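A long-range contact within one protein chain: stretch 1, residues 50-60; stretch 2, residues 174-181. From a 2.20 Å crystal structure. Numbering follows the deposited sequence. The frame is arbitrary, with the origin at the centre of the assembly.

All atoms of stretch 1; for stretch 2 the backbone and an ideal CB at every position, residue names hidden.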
# COMPACT_ATOMS: atom_id res chain seq x y z
N ASP A 50 49.28 -9.48 21.26
CA ASP A 50 49.05 -8.08 21.54
C ASP A 50 50.39 -7.50 21.96
O ASP A 50 50.86 -7.77 23.07
CB ASP A 50 48.03 -7.94 22.68
CG ASP A 50 47.62 -6.48 22.95
OD1 ASP A 50 48.39 -5.54 22.65
OD2 ASP A 50 46.52 -6.28 23.50
N PHE A 51 51.01 -6.73 21.07
CA PHE A 51 52.35 -6.20 21.34
C PHE A 51 52.32 -4.95 22.24
O PHE A 51 53.37 -4.37 22.54
CB PHE A 51 53.10 -5.90 20.03
CG PHE A 51 53.84 -7.09 19.44
CD1 PHE A 51 54.65 -7.89 20.24
CD2 PHE A 51 53.75 -7.36 18.08
CE1 PHE A 51 55.36 -8.96 19.69
CE2 PHE A 51 54.46 -8.42 17.52
CZ PHE A 51 55.25 -9.23 18.33
N SER A 52 51.14 -4.52 22.67
CA SER A 52 51.05 -3.33 23.51
C SER A 52 51.81 -3.47 24.85
O SER A 52 52.12 -2.48 25.50
CB SER A 52 49.58 -2.92 23.74
OG SER A 52 48.94 -3.80 24.65
N VAL A 53 52.13 -4.71 25.23
CA VAL A 53 52.89 -4.96 26.46
C VAL A 53 54.38 -4.67 26.29
O VAL A 53 55.15 -4.70 27.26
CB VAL A 53 52.73 -6.41 26.94
CG1 VAL A 53 51.26 -6.76 27.06
CG2 VAL A 53 53.44 -7.36 25.98
N VAL A 54 54.80 -4.43 25.05
CA VAL A 54 56.18 -4.09 24.75
C VAL A 54 56.39 -2.57 24.77
O VAL A 54 55.61 -1.82 24.18
CB VAL A 54 56.62 -4.64 23.38
CG1 VAL A 54 58.05 -4.19 23.05
CG2 VAL A 54 56.49 -6.15 23.36
N SER A 55 57.45 -2.13 25.43
CA SER A 55 57.70 -0.70 25.51
C SER A 55 57.96 -0.16 24.11
O SER A 55 58.50 -0.85 23.26
CB SER A 55 58.88 -0.40 26.44
OG SER A 55 60.08 -0.93 25.91
N ARG A 56 57.57 1.09 23.89
CA ARG A 56 57.81 1.76 22.62
C ARG A 56 59.27 1.68 22.16
O ARG A 56 59.54 1.63 20.96
CB ARG A 56 57.42 3.23 22.74
CG ARG A 56 55.93 3.49 22.67
CD ARG A 56 55.49 3.49 21.22
NE ARG A 56 54.73 2.30 20.92
CZ ARG A 56 54.70 1.70 19.73
NH1 ARG A 56 55.42 2.16 18.71
NH2 ARG A 56 53.95 0.62 19.58
N ASN A 57 60.22 1.68 23.09
CA ASN A 57 61.62 1.65 22.70
C ASN A 57 62.14 0.23 22.48
O ASN A 57 63.32 0.04 22.20
CB ASN A 57 62.50 2.38 23.72
CG ASN A 57 62.50 1.71 25.07
OD1 ASN A 57 62.22 0.52 25.18
ND2 ASN A 57 62.82 2.47 26.11
N GLY A 58 61.26 -0.75 22.60
CA GLY A 58 61.57 -2.12 22.25
C GLY A 58 62.47 -2.89 23.20
O GLY A 58 62.71 -4.07 22.98
N VAL A 59 62.96 -2.26 24.26
CA VAL A 59 63.92 -2.97 25.10
C VAL A 59 63.30 -3.66 26.32
O VAL A 59 64.01 -4.31 27.09
CB VAL A 59 65.09 -2.08 25.56
CG1 VAL A 59 65.78 -1.44 24.36
CG2 VAL A 59 64.61 -1.02 26.52
N ALA A 60 61.99 -3.55 26.49
CA ALA A 60 61.35 -4.15 27.67
C ALA A 60 59.90 -4.58 27.48
O ALA A 60 59.21 -4.11 26.56
CB ALA A 60 61.47 -3.24 28.89
N UNK A 174 69.95 2.09 15.64
CA UNK A 174 69.19 1.47 16.72
C UNK A 174 68.25 2.48 17.34
O UNK A 174 68.50 3.68 17.28
CB UNK A 174 70.12 0.89 17.78
N UNK A 175 67.17 1.98 17.94
CA UNK A 175 66.24 2.79 18.72
C UNK A 175 65.52 3.86 17.92
O UNK A 175 65.17 4.90 18.46
CB UNK A 175 66.99 3.46 19.88
N UNK A 176 65.28 3.61 16.63
CA UNK A 176 64.53 4.54 15.80
C UNK A 176 63.08 4.09 15.70
O UNK A 176 62.16 4.90 15.78
CB UNK A 176 65.16 4.65 14.41
N UNK A 177 62.88 2.79 15.48
CA UNK A 177 61.54 2.22 15.39
C UNK A 177 61.54 0.71 15.62
O UNK A 177 62.59 0.07 15.72
CB UNK A 177 60.93 2.54 14.02
N UNK A 178 60.34 0.14 15.71
CA UNK A 178 60.19 -1.28 15.99
C UNK A 178 60.04 -2.09 14.72
O UNK A 178 59.40 -1.65 13.76
CB UNK A 178 58.98 -1.52 16.90
N UNK A 179 60.64 -3.28 14.70
CA UNK A 179 60.34 -4.27 13.67
C UNK A 179 60.10 -5.58 14.38
O UNK A 179 60.57 -5.78 15.49
CB UNK A 179 61.46 -4.39 12.64
N UNK A 180 59.36 -6.48 13.73
CA UNK A 180 58.97 -7.72 14.38
C UNK A 180 58.55 -8.78 13.37
O UNK A 180 58.42 -8.50 12.19
CB UNK A 180 57.83 -7.46 15.37
N UNK A 181 58.34 -10.00 13.84
CA UNK A 181 57.87 -11.09 13.00
C UNK A 181 57.90 -12.34 13.85
O UNK A 181 58.12 -12.24 15.05
CB UNK A 181 58.72 -11.25 11.74

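Stretch 1 presents a compact, internally bonded surface. A type I turn runs from Ser55 to Gly58, closed by Gly58 N to Ser55 O at 2.8 Å, and the side chain of Asn57 is turned back into its own loop: its OD1 accepts from Val59 N at 3.0 Å and from Ser55 OG at 2.7 Å. What remains for stretch 2 includes Gly58 CA, the methyls of Val59, the Phe51 ring and the Arg56 guanidinium.

At position 174 the ideal CB has nothing of stretch 1 within 5.5 Å, so the visible atoms barely restrict the choice. The residue is Ala174, and it makes no contact here.

Position 175 has phi/psi of 64/30, a left-handed conformation in which glycine, asparagine or aspartate would be unsurprising. Its CA is nonetheless 6.2 Å from the CA of Asn57, the shortest CA-to-CA distance between the two stretches. CA-to-CB points sideways, with no stretch 1 atom near the ideal CB, so a short side chain would gain nothing; a long one, apolar or aromatic, could swing back to the methyls of Val59. The residue is Tyr175. With chi1 in the m well its ring returns to stretch 1, placing CE1 3.9 Å from Val59 CG1 and CD1 4.3 Å from Asn57 O. The first contact is apolar packing; the second is a carbon-to-oxygen approach, not a hydrogen bond.

Position 176 is out of reach, and many residues would fit; His176 makes no contact. At 177 CA-to-CB points away, so stretch 1 again imposes little. The residue is Tyr177, chi1 p, and it makes no contact with stretch 1.

Position 178 is the most informative. CA-to-CB points toward stretch 1, yet the ideal CB is still 5.2 Å from Arg56 O, leaving room for a side chain of intermediate length. Ahead lie the bare CA of Gly58 and, to one side, the guanidinium of Arg56. Leucine, isoleucine or methionine would all suit. The residue is Leu178, chi1 m and chi2 t, with 91 Å² covered by stretch 1, the largest such area in either stretch. Its CD2 sits 3.5 Å from Gly58 CA, while CD1 lies over one face of the Arg56 guanidinium, 3.7 Å from NH1. The absence of a side chain at Gly58 matters: an ideal CB there would be 2.9 Å from Leu178 CD2, a clash, and the positive phi of 75° independently favours glycine.

Position 179 begins a strand, with no stretch 1 atom near its ideal CB; its extended phi/psi of -132/157 suits beta-branched residues among many others. Thr179 makes no contact. At 180 the direction is toward stretch 1 again, and the ideal CB already lies 4.1 Å from Phe51 CE2. A small apolar residue needs no further reach. Ala180 supplies just that, its CB meeting the ring obliquely. At 181 a CB would point away and stretch 1 sets no limit, but phi near 180° favours glycine; the residue is Gly181.

Stretch 2, residues 174-181: AYHYLTAG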
# COMPACT_ATOMS: atom_id res chain seq x y z
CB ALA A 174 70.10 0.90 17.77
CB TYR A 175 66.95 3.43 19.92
CG TYR A 175 67.83 2.48 20.68
CD1 TYR A 175 67.35 1.24 21.10
CD2 TYR A 175 69.14 2.80 21.00
CE1 TYR A 175 68.16 0.36 21.80
CE2 TYR A 175 69.96 1.92 21.70
CZ TYR A 175 69.45 0.71 22.09
OH TYR A 175 70.25 -0.17 22.79
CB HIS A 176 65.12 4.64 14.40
CG HIS A 176 66.37 5.46 14.31
ND1 HIS A 176 66.57 6.40 13.32
CD2 HIS A 176 67.48 5.47 15.08
CE1 HIS A 176 67.76 6.96 13.49
NE2 HIS A 176 68.33 6.41 14.55
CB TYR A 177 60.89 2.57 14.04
CG TYR A 177 61.71 2.10 12.85
CD1 TYR A 177 61.63 0.79 12.40
CD2 TYR A 177 62.57 2.97 12.20
CE1 TYR A 177 62.39 0.35 11.33
CE2 TYR A 177 63.33 2.55 11.13
CZ TYR A 177 63.24 1.24 10.70
OH TYR A 177 64.00 0.84 9.64
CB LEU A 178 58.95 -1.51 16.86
CG LEU A 178 58.97 -0.89 18.26
CD1 LEU A 178 57.56 -0.85 18.81
CD2 LEU A 178 59.91 -1.64 19.20
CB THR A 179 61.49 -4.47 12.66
OG1 THR A 179 62.70 -4.81 13.36
CG2 THR A 179 61.72 -3.20 11.86
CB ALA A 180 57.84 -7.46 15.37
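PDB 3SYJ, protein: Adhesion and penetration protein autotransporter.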